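Local coordinates for protein aromatic-amino-acid:2-oxoglutarate transaminase (Candida albicans, PDB 6HND) that probably transfers amino groups from aromatic amino acids to 2-oxoglutarate, using pyridoxal 5'-phosphate as cofactor, at residues Lys454-Ile467 and Leu509-Phe523. Residues are numbered along the deposited sequence; the frame is centred on the assembly and turned at random.
Sequences KMKLLLWKLISYGI and LTDAVYEFFSNGLEF
Phe516 fits as a knob into the hole among Lys454, Leu457, Leu458 and Lys461, joining two helices that pack on the small antiparallel sheet of this pyridoxal-phosphate aminotransferase. The axes of 454-465 and 509-518 approach to 8.8 Å, with 132° between their N-to-C directions. With CG anti to the backbone N (chi1 171°), the Phe516 ring reaches across; Leu458 CB lies over the centre of one face, 4.0 Å from the centroid, and Leu521 CA above the opposite face, toward the rim. The pair illustrates how apolar knobs combine with lysines that grip the chain beyond a helix end. After the Schellman turn at Gly520 the tail folds back along helix 451-465, where Lys454 NZ donates to Leu521 O (2.8 Å), almost in line with the carbonyl. Ala512 CA sits over the middle of the Tyr465 ring, and Ala512 CB presses tightly on Leu462 CD2 (3.4 Å). Glu515 OE2 accepts a hydrogen bond from Tyr465 OH at the ring's edge, in plane; OE1, less surely placed because it is too close to Lys461 CE, forms a salt bridge with Lys461 NZ. Trp460 CB touches Phe523 CD2, while the indole turns away and NE1 bonds OD1 of Asp26 of the second subunit. Bent at chi2 (51°), Lys461 lays CD and NZ over one face of Phe523, NZ 4.2 Å from the centroid (cation-pi), and NZ donates to Phe523 O at 2.8 Å, in the carbonyl plane.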
ATOM      1  N   LYS B 454      -4.423 -31.308  24.775  1.00 44.89           N
ATOM      2  CA  LYS B 454      -3.038 -31.685  25.187  1.00 43.21           C
ATOM      3  C   LYS B 454      -2.020 -30.780  24.496  1.00 41.00           C
ATOM      4  O   LYS B 454      -0.954 -30.484  25.096  1.00 36.08           O
ATOM      5  CB  LYS B 454      -2.722 -33.147  24.862  1.00 48.38           C
ATOM      6  CG  LYS B 454      -3.474 -34.179  25.690  1.00 49.05           C
ATOM      7  CD  LYS B 454      -3.464 -33.866  27.174  1.00 49.09           C
ATOM      8  CE  LYS B 454      -3.772 -35.075  28.026  1.00 45.16           C
ATOM      9  NZ  LYS B 454      -3.750 -34.719  29.457  1.00 48.86           N
ATOM     10  N   MET B 455      -2.298 -30.393  23.255  1.00 38.34           N
ATOM     11  CA  MET B 455      -1.373 -29.508  22.504  1.00 40.23           C
ATOM     12  C   MET B 455      -1.333 -28.143  23.206  1.00 40.16           C
ATOM     13  O   MET B 455      -0.230 -27.606  23.327  1.00 41.94           O
ATOM     14  CB  MET B 455      -1.777 -29.383  21.026  1.00 38.54           C
ATOM     15  CG  MET B 455      -1.483 -30.654  20.202  1.00 35.79           C
ATOM     16  SD  MET B 455       0.291 -31.092  20.103  1.00 37.69           S
ATOM     17  CE  MET B 455       0.912 -29.658  19.226  1.00 35.31           C
ATOM     18  N   LYS B 456      -2.462 -27.640  23.722  1.00 42.23           N
ATOM     19  CA  LYS B 456      -2.509 -26.332  24.457  1.00 47.64           C
ATOM     20  C   LYS B 456      -1.718 -26.447  25.765  1.00 42.08           C
ATOM     21  O   LYS B 456      -0.949 -25.542  26.069  1.00 45.05           O
ATOM     22  CB  LYS B 456      -3.939 -25.865  24.739  1.00 46.73           C
ATOM     23  CG  LYS B 456      -4.691 -25.353  23.527  1.00 48.68           C
ATOM     24  CD  LYS B 456      -6.203 -25.354  23.709  1.00 56.49           C
ATOM     25  CE  LYS B 456      -6.940 -24.990  22.432  1.00 59.06           C
ATOM     26  NZ  LYS B 456      -8.402 -25.194  22.575  1.00 63.48           N
ATOM     27  N   LEU B 457      -1.885 -27.552  26.480  1.00 42.67           N
ATOM     28  CA  LEU B 457      -1.177 -27.827  27.749  1.00 43.06           C
ATOM     29  C   LEU B 457       0.328 -27.893  27.466  1.00 43.98           C
ATOM     30  O   LEU B 457       1.092 -27.262  28.215  1.00 41.88           O
ATOM     31  CB  LEU B 457      -1.722 -29.140  28.324  1.00 43.30           C
ATOM     32  CG  LEU B 457      -1.619 -29.282  29.839  1.00 44.88           C
ATOM     33  CD1 LEU B 457      -2.280 -28.106  30.536  1.00 46.37           C
ATOM     34  CD2 LEU B 457      -2.220 -30.598  30.299  1.00 45.26           C
ATOM     35  N   LEU B 458       0.721 -28.558  26.369  1.00 42.88           N
ATOM     36  CA  LEU B 458       2.139 -28.693  25.944  1.00 42.16           C
ATOM     37  C   LEU B 458       2.685 -27.315  25.564  1.00 40.63           C
ATOM     38  O   LEU B 458       3.868 -27.031  25.868  1.00 37.48           O
ATOM     39  CB  LEU B 458       2.226 -29.693  24.787  1.00 42.37           C
ATOM     40  CG  LEU B 458       3.616 -29.948  24.215  1.00 44.74           C
ATOM     41  CD1 LEU B 458       4.630 -30.240  25.313  1.00 46.82           C
ATOM     42  CD2 LEU B 458       3.581 -31.093  23.201  1.00 44.81           C
ATOM     43  N   LEU B 459       1.857 -26.463  24.951  1.00 39.01           N
ATOM     44  CA  LEU B 459       2.304 -25.103  24.552  1.00 40.14           C
ATOM     45  C   LEU B 459       2.708 -24.328  25.817  1.00 41.49           C
ATOM     46  O   LEU B 459       3.829 -23.770  25.834  1.00 36.59           O
ATOM     47  CB  LEU B 459       1.199 -24.379  23.778  1.00 40.22           C
ATOM     48  CG  LEU B 459       1.618 -23.040  23.161  1.00 43.53           C
ATOM     49  CD1 LEU B 459       2.747 -23.221  22.149  1.00 39.73           C
ATOM     50  CD2 LEU B 459       0.424 -22.324  22.519  1.00 44.44           C
ATOM     51  N   TRP B 460       1.863 -24.324  26.857  1.00 40.85           N
ATOM     52  CA  TRP B 460       2.207 -23.679  28.150  1.00 43.71           C
ATOM     53  C   TRP B 460       3.573 -24.194  28.633  1.00 45.21           C
ATOM     54  O   TRP B 460       4.388 -23.364  29.046  1.00 49.76           O
ATOM     55  CB  TRP B 460       1.128 -23.915  29.202  1.00 45.07           C
ATOM     56  CG  TRP B 460      -0.121 -23.137  28.968  1.00 43.02           C
ATOM     57  CD1 TRP B 460      -1.363 -23.630  28.677  1.00 40.30           C
ATOM     58  CD2 TRP B 460      -0.244 -21.708  29.013  1.00 44.04           C
ATOM     59  NE1 TRP B 460      -2.250 -22.598  28.552  1.00 41.46           N
ATOM     60  CE2 TRP B 460      -1.594 -21.410  28.742  1.00 41.32           C
ATOM     61  CE3 TRP B 460       0.650 -20.660  29.251  1.00 42.59           C
ATOM     62  CZ2 TRP B 460      -2.061 -20.098  28.698  1.00 47.29           C
ATOM     63  CZ3 TRP B 460       0.189 -19.366  29.196  1.00 44.71           C
ATOM     64  CH2 TRP B 460      -1.148 -19.090  28.923  1.00 46.91           C
ATOM     65  N   LYS B 461       3.828 -25.505  28.544  1.00 44.65           N
ATOM     66  CA  LYS B 461       5.112 -26.135  28.964  1.00 44.67           C
ATOM     67  C   LYS B 461       6.313 -25.563  28.182  1.00 46.56           C
ATOM     68  O   LYS B 461       7.362 -25.277  28.802  1.00 46.52           O
ATOM     69  CB  LYS B 461       5.045 -27.651  28.767  1.00 43.90           C
ATOM     70  CG  LYS B 461       6.073 -28.422  29.571  1.00 50.33           C
ATOM     71  CD  LYS B 461       6.059 -28.029  31.040  1.00 52.22           C
ATOM     72  CE  LYS B 461       6.569 -29.108  31.951  1.00 54.91           C
ATOM     73  NZ  LYS B 461       6.694 -28.591  33.327  1.00 56.24           N
ATOM     74  N   LEU B 462       6.192 -25.441  26.860  1.00 45.72           N
ATOM     75  CA  LEU B 462       7.260 -24.869  25.995  1.00 49.07           C
ATOM     76  C   LEU B 462       7.525 -23.430  26.452  1.00 47.11           C
ATOM     77  O   LEU B 462       8.710 -23.074  26.631  1.00 44.22           O
ATOM     78  CB  LEU B 462       6.840 -24.881  24.517  1.00 50.41           C
ATOM     79  CG  LEU B 462       6.559 -26.238  23.870  1.00 47.80           C
ATOM     80  CD1 LEU B 462       6.337 -26.049  22.391  1.00 50.59           C
ATOM     81  CD2 LEU B 462       7.680 -27.214  24.083  1.00 48.18           C
ATOM     82  N   ILE B 463       6.462 -22.628  26.638  1.00 46.86           N
ATOM     83  CA  ILE B 463       6.590 -21.201  27.076  1.00 43.27           C
ATOM     84  C   ILE B 463       7.358 -21.175  28.405  1.00 43.21           C
ATOM     85  O   ILE B 463       8.358 -20.439  28.472  1.00 45.31           O
ATOM     86  CB  ILE B 463       5.231 -20.489  27.164  1.00 43.43           C
ATOM     87  CG1 ILE B 463       4.540 -20.409  25.796  1.00 42.04           C
ATOM     88  CG2 ILE B 463       5.392 -19.112  27.798  1.00 39.14           C
ATOM     89  CD1 ILE B 463       3.067 -20.072  25.873  1.00 43.43           C
ATOM     90  N   SER B 464       6.992 -22.026  29.370  1.00 44.48           N
ATOM     91  CA  SER B 464       7.695 -22.151  30.682  1.00 46.71           C
ATOM     92  C   SER B 464       9.147 -22.603  30.481  1.00 46.50           C
ATOM     93  O   SER B 464       9.998 -22.102  31.227  1.00 48.49           O
ATOM     94  CB  SER B 464       6.967 -23.022  31.679  1.00 44.12           C
ATOM     95  OG  SER B 464       6.887 -24.351  31.237  1.00 50.93           O
ATOM     96  N   TYR B 465       9.453 -23.405  29.457  1.00 48.10           N
ATOM     97  CA  TYR B 465      10.849 -23.834  29.143  1.00 47.02           C
ATOM     98  C   TYR B 465      11.616 -22.792  28.295  1.00 44.22           C
ATOM     99  O   TYR B 465      12.818 -23.007  28.056  1.00 46.08           O
ATOM    100  CB  TYR B 465      10.843 -25.221  28.497  1.00 47.36           C
ATOM    101  CG  TYR B 465      11.021 -26.361  29.469  1.00 47.97           C
ATOM    102  CD1 TYR B 465      10.022 -26.710  30.371  1.00 51.28           C
ATOM    103  CD2 TYR B 465      12.191 -27.105  29.478  1.00 49.16           C
ATOM    104  CE1 TYR B 465      10.188 -27.763  31.262  1.00 47.58           C
ATOM    105  CE2 TYR B 465      12.363 -28.171  30.341  1.00 45.75           C
ATOM    106  CZ  TYR B 465      11.367 -28.488  31.245  1.00 46.15           C
ATOM    107  OH  TYR B 465      11.577 -29.525  32.095  1.00 46.83           O
ATOM    108  N   GLY B 466      10.960 -21.714  27.850  1.00 44.67           N
ATOM    109  CA  GLY B 466      11.604 -20.571  27.174  1.00 47.00           C
ATOM    110  C   GLY B 466      11.816 -20.803  25.687  1.00 43.65           C
ATOM    111  O   GLY B 466      12.830 -20.348  25.131  1.00 39.69           O
ATOM    112  N   ILE B 467      10.880 -21.473  25.041  1.00 45.08           N
ATOM    113  CA  ILE B 467      10.905 -21.682  23.563  1.00 46.80           C
ATOM    114  C   ILE B 467       9.506 -21.347  23.020  1.00 43.34           C
ATOM    115  O   ILE B 467       8.500 -21.992  23.446  1.00 38.88           O
ATOM    116  CB  ILE B 467      11.422 -23.103  23.220  1.00 49.79           C
ATOM    117  CG1 ILE B 467      11.616 -23.306  21.717  1.00 49.21           C
ATOM    118  CG2 ILE B 467      10.533 -24.185  23.822  1.00 52.34           C
ATOM    119  CD1 ILE B 467      12.568 -22.321  21.064  1.00 49.90           C
ATOM    120  N   LEU B 509      12.971 -27.053  23.342  1.00 41.18           N
ATOM    121  CA  LEU B 509      11.772 -27.625  22.678  1.00 39.31           C
ATOM    122  C   LEU B 509      11.589 -29.051  23.175  1.00 36.75           C
ATOM    123  O   LEU B 509      10.530 -29.387  23.719  1.00 38.14           O
ATOM    124  CB  LEU B 509      11.993 -27.605  21.167  1.00 38.17           C
ATOM    125  CG  LEU B 509      10.839 -28.125  20.316  1.00 43.52           C
ATOM    126  CD1 LEU B 509       9.541 -27.398  20.640  1.00 42.23           C
ATOM    127  CD2 LEU B 509      11.181 -27.984  18.838  1.00 45.72           C
ATOM    128  N   THR B 510      12.644 -29.833  23.014  1.00 39.47           N
ATOM    129  CA  THR B 510      12.662 -31.295  23.214  1.00 41.85           C
ATOM    130  C   THR B 510      12.676 -31.636  24.710  1.00 43.67           C
ATOM    131  O   THR B 510      12.027 -32.647  25.053  1.00 48.79           O
ATOM    132  CB  THR B 510      13.815 -31.864  22.393  1.00 40.29           C
ATOM    133  OG1 THR B 510      14.993 -31.129  22.727  1.00 39.94           O
ATOM    134  CG2 THR B 510      13.518 -31.746  20.918  1.00 40.73           C
ATOM    135  N   ASP B 511      13.376 -30.853  25.545  1.00 42.17           N
ATOM    136  CA  ASP B 511      13.359 -30.971  27.030  1.00 39.69           C
ATOM    137  C   ASP B 511      11.915 -30.793  27.523  1.00 41.07           C
ATOM    138  O   ASP B 511      11.431 -31.604  28.336  1.00 44.85           O
ATOM    139  CB  ASP B 511      14.221 -29.906  27.709  1.00 38.99           C
ATOM    140  CG  ASP B 511      15.736 -30.063  27.646  1.00 41.21           C
ATOM    141  OD1 ASP B 511      16.241 -31.142  27.229  1.00 39.30           O
ATOM    142  OD2 ASP B 511      16.412 -29.073  28.025  1.00 43.41           O
ATOM    143  N   ALA B 512      11.237 -29.752  27.054  1.00 41.80           N
ATOM    144  CA  ALA B 512       9.837 -29.462  27.435  1.00 42.58           C
ATOM    145  C   ALA B 512       8.910 -30.621  27.024  1.00 42.67           C
ATOM    146  O   ALA B 512       8.046 -30.989  27.826  1.00 38.05           O
ATOM    147  CB  ALA B 512       9.416 -28.157  26.813  1.00 46.36           C
ATOM    148  N   VAL B 513       9.070 -31.189  25.816  1.00 43.67           N
ATOM    149  CA  VAL B 513       8.190 -32.296  25.336  1.00 40.32           C
ATOM    150  C   VAL B 513       8.479 -33.534  26.182  1.00 40.67           C
ATOM    151  O   VAL B 513       7.504 -34.197  26.624  1.00 37.23           O
ATOM    152  CB  VAL B 513       8.315 -32.607  23.832  1.00 42.96           C
ATOM    153  CG1 VAL B 513       7.340 -33.712  23.453  1.00 44.69           C
ATOM    154  CG2 VAL B 513       8.084 -31.394  22.935  1.00 43.48           C
ATOM    155  N   TYR B 514       9.762 -33.831  26.396  1.00 43.95           N
ATOM    156  CA  TYR B 514      10.236 -34.950  27.246  1.00 45.39           C
ATOM    157  C   TYR B 514       9.575 -34.883  28.627  1.00 43.84           C
ATOM    158  O   TYR B 514       8.990 -35.896  29.049  1.00 41.36           O
ATOM    159  CB  TYR B 514      11.752 -34.941  27.445  1.00 48.12           C
ATOM    160  CG  TYR B 514      12.203 -36.165  28.204  1.00 49.88           C
ATOM    161  CD1 TYR B 514      12.238 -37.396  27.572  1.00 49.42           C
ATOM    162  CD2 TYR B 514      12.513 -36.118  29.558  1.00 53.38           C
ATOM    163  CE1 TYR B 514      12.600 -38.545  28.251  1.00 55.45           C
ATOM    164  CE2 TYR B 514      12.877 -37.264  30.255  1.00 58.19           C
ATOM    165  CZ  TYR B 514      12.919 -38.486  29.599  1.00 56.24           C
ATOM    166  OH  TYR B 514      13.257 -39.651  30.229  1.00 53.63           O
ATOM    167  N   GLU B 515       9.663 -33.739  29.310  1.00 42.50           N
ATOM    168  CA  GLU B 515       9.074 -33.601  30.662  1.00 44.78           C
ATOM    169  C   GLU B 515       7.575 -33.826  30.542  1.00 43.12           C
ATOM    170  O   GLU B 515       7.009 -34.527  31.395  1.00 48.76           O
ATOM    171  CB  GLU B 515       9.367 -32.250  31.309  1.00 52.43           C
ATOM    172  CG  GLU B 515       9.189 -32.264  32.831  1.00 54.77           C
ATOM    173  CD  GLU B 515       8.795 -30.925  33.449  1.00 58.27           C
ATOM    174  OE1 GLU B 515       7.634 -30.807  33.951  1.00 54.21           O
ATOM    175  OE2 GLU B 515       9.632 -29.985  33.416  1.00 52.15           O
ATOM    176  N   PHE B 516       6.947 -33.276  29.510  1.00 41.68           N
ATOM    177  CA  PHE B 516       5.467 -33.298  29.380  1.00 43.10           C
ATOM    178  C   PHE B 516       5.017 -34.758  29.274  1.00 43.07           C
ATOM    179  O   PHE B 516       4.054 -35.143  29.989  1.00 44.11           O
ATOM    180  CB  PHE B 516       5.017 -32.412  28.220  1.00 43.24           C
ATOM    181  CG  PHE B 516       3.560 -32.524  27.867  1.00 41.01           C
ATOM    182  CD1 PHE B 516       2.602 -31.835  28.587  1.00 46.61           C
ATOM    183  CD2 PHE B 516       3.159 -33.263  26.778  1.00 40.84           C
ATOM    184  CE1 PHE B 516       1.262 -31.926  28.254  1.00 47.60           C
ATOM    185  CE2 PHE B 516       1.822 -33.354  26.441  1.00 45.13           C
ATOM    186  CZ  PHE B 516       0.873 -32.692  27.182  1.00 46.70           C
ATOM    187  N   PHE B 517       5.717 -35.552  28.456  1.00 42.69           N
ATOM    188  CA  PHE B 517       5.469 -37.009  28.270  1.00 45.21           C
ATOM    189  C   PHE B 517       5.775 -37.793  29.563  1.00 45.65           C
ATOM    190  O   PHE B 517       4.921 -38.619  29.980  1.00 48.30           O
ATOM    191  CB  PHE B 517       6.234 -37.531  27.050  1.00 46.47           C
ATOM    192  CG  PHE B 517       5.435 -37.489  25.763  1.00 46.54           C
ATOM    193  CD1 PHE B 517       5.228 -36.289  25.089  1.00 43.70           C
ATOM    194  CD2 PHE B 517       4.847 -38.643  25.258  1.00 42.54           C
ATOM    195  CE1 PHE B 517       4.495 -36.254  23.916  1.00 44.29           C
ATOM    196  CE2 PHE B 517       4.102 -38.607  24.095  1.00 43.01           C
ATOM    197  CZ  PHE B 517       3.934 -37.411  23.424  1.00 46.85           C
ATOM    198  N   SER B 518       6.913 -37.521  30.210  1.00 45.48           N
ATOM    199  CA  SER B 518       7.322 -38.128  31.509  1.00 51.20           C
ATOM    200  C   SER B 518       6.239 -37.870  32.573  1.00 52.92           C
ATOM    201  O   SER B 518       5.977 -38.785  33.379  1.00 49.41           O
ATOM    202  CB  SER B 518       8.666 -37.618  31.966  1.00 49.00           C
ATOM    203  OG  SER B 518       9.631 -37.730  30.918  1.00 51.53           O
ATOM    204  N   ASN B 519       5.610 -36.687  32.542  1.00 47.92           N
ATOM    205  CA  ASN B 519       4.537 -36.268  33.480  1.00 47.59           C
ATOM    206  C   ASN B 519       3.194 -36.944  33.156  1.00 46.84           C
ATOM    207  O   ASN B 519       2.222 -36.628  33.866  1.00 54.53           O
ATOM    208  CB  ASN B 519       4.346 -34.749  33.472  1.00 47.80           C
ATOM    209  CG  ASN B 519       5.553 -33.990  33.969  1.00 46.10           C
ATOM    210  OD1 ASN B 519       6.515 -34.585  34.443  1.00 50.39           O
ATOM    211  ND2 ASN B 519       5.522 -32.676  33.834  1.00 41.46           N
ATOM    212  N   GLY B 520       3.127 -37.843  32.168  1.00 46.73           N
ATOM    213  CA  GLY B 520       1.871 -38.473  31.714  1.00 47.94           C
ATOM    214  C   GLY B 520       0.993 -37.525  30.894  1.00 49.99           C
ATOM    215  O   GLY B 520      -0.241 -37.759  30.863  1.00 47.86           O
ATOM    216  N   LEU B 521       1.601 -36.530  30.226  1.00 50.10           N
ATOM    217  CA  LEU B 521       0.939 -35.533  29.324  1.00 50.64           C
ATOM    218  C   LEU B 521       0.229 -34.491  30.192  1.00 49.13           C
ATOM    219  O   LEU B 521      -1.005 -34.298  30.033  1.00 44.93           O
ATOM    220  CB  LEU B 521      -0.028 -36.215  28.345  1.00 47.38           C
ATOM    221  CG  LEU B 521       0.566 -37.351  27.519  1.00 47.35           C
ATOM    222  CD1 LEU B 521      -0.546 -38.220  26.936  1.00 50.54           C
ATOM    223  CD2 LEU B 521       1.466 -36.805  26.424  1.00 45.12           C
ATOM    224  N   GLU B 522       1.011 -33.855  31.073  1.00 44.32           N
ATOM    225  CA  GLU B 522       0.552 -32.951  32.145  1.00 46.09           C
ATOM    226  C   GLU B 522       1.649 -31.922  32.331  1.00 49.26           C
ATOM    227  O   GLU B 522       2.805 -32.305  32.123  1.00 45.71           O
ATOM    228  CB  GLU B 522       0.316 -33.690  33.472  1.00 48.58           C
ATOM    229  CG  GLU B 522      -0.887 -34.631  33.481  1.00 47.32           C
ATOM    230  CD  GLU B 522      -2.199 -33.911  33.249  1.00 48.07           C
ATOM    231  OE1 GLU B 522      -2.167 -32.653  33.302  1.00 52.37           O
ATOM    232  OE2 GLU B 522      -3.236 -34.597  32.983  1.00 49.91           O
ATOM    233  N   PHE B 523       1.290 -30.675  32.667  1.00 54.21           N
ATOM    234  CA  PHE B 523       2.272 -29.592  32.943  1.00 58.54           C
ATOM    235  C   PHE B 523       3.041 -29.940  34.229  1.00 61.51           C
ATOM    236  O   PHE B 523       4.288 -29.812  34.231  1.00 54.12           O
ATOM    237  CB  PHE B 523       1.564 -28.240  33.013  1.00 52.43           C
ATOM    238  CG  PHE B 523       2.494 -27.073  33.171  1.00 50.38           C
ATOM    239  CD1 PHE B 523       2.984 -26.728  34.420  1.00 55.27           C
ATOM    240  CD2 PHE B 523       2.887 -26.328  32.072  1.00 49.34           C
ATOM    241  CE1 PHE B 523       3.819 -25.636  34.577  1.00 51.50           C
ATOM    242  CE2 PHE B 523       3.730 -25.240  32.227  1.00 52.97           C
ATOM    243  CZ  PHE B 523       4.202 -24.904  33.479  1.00 53.52           C
TER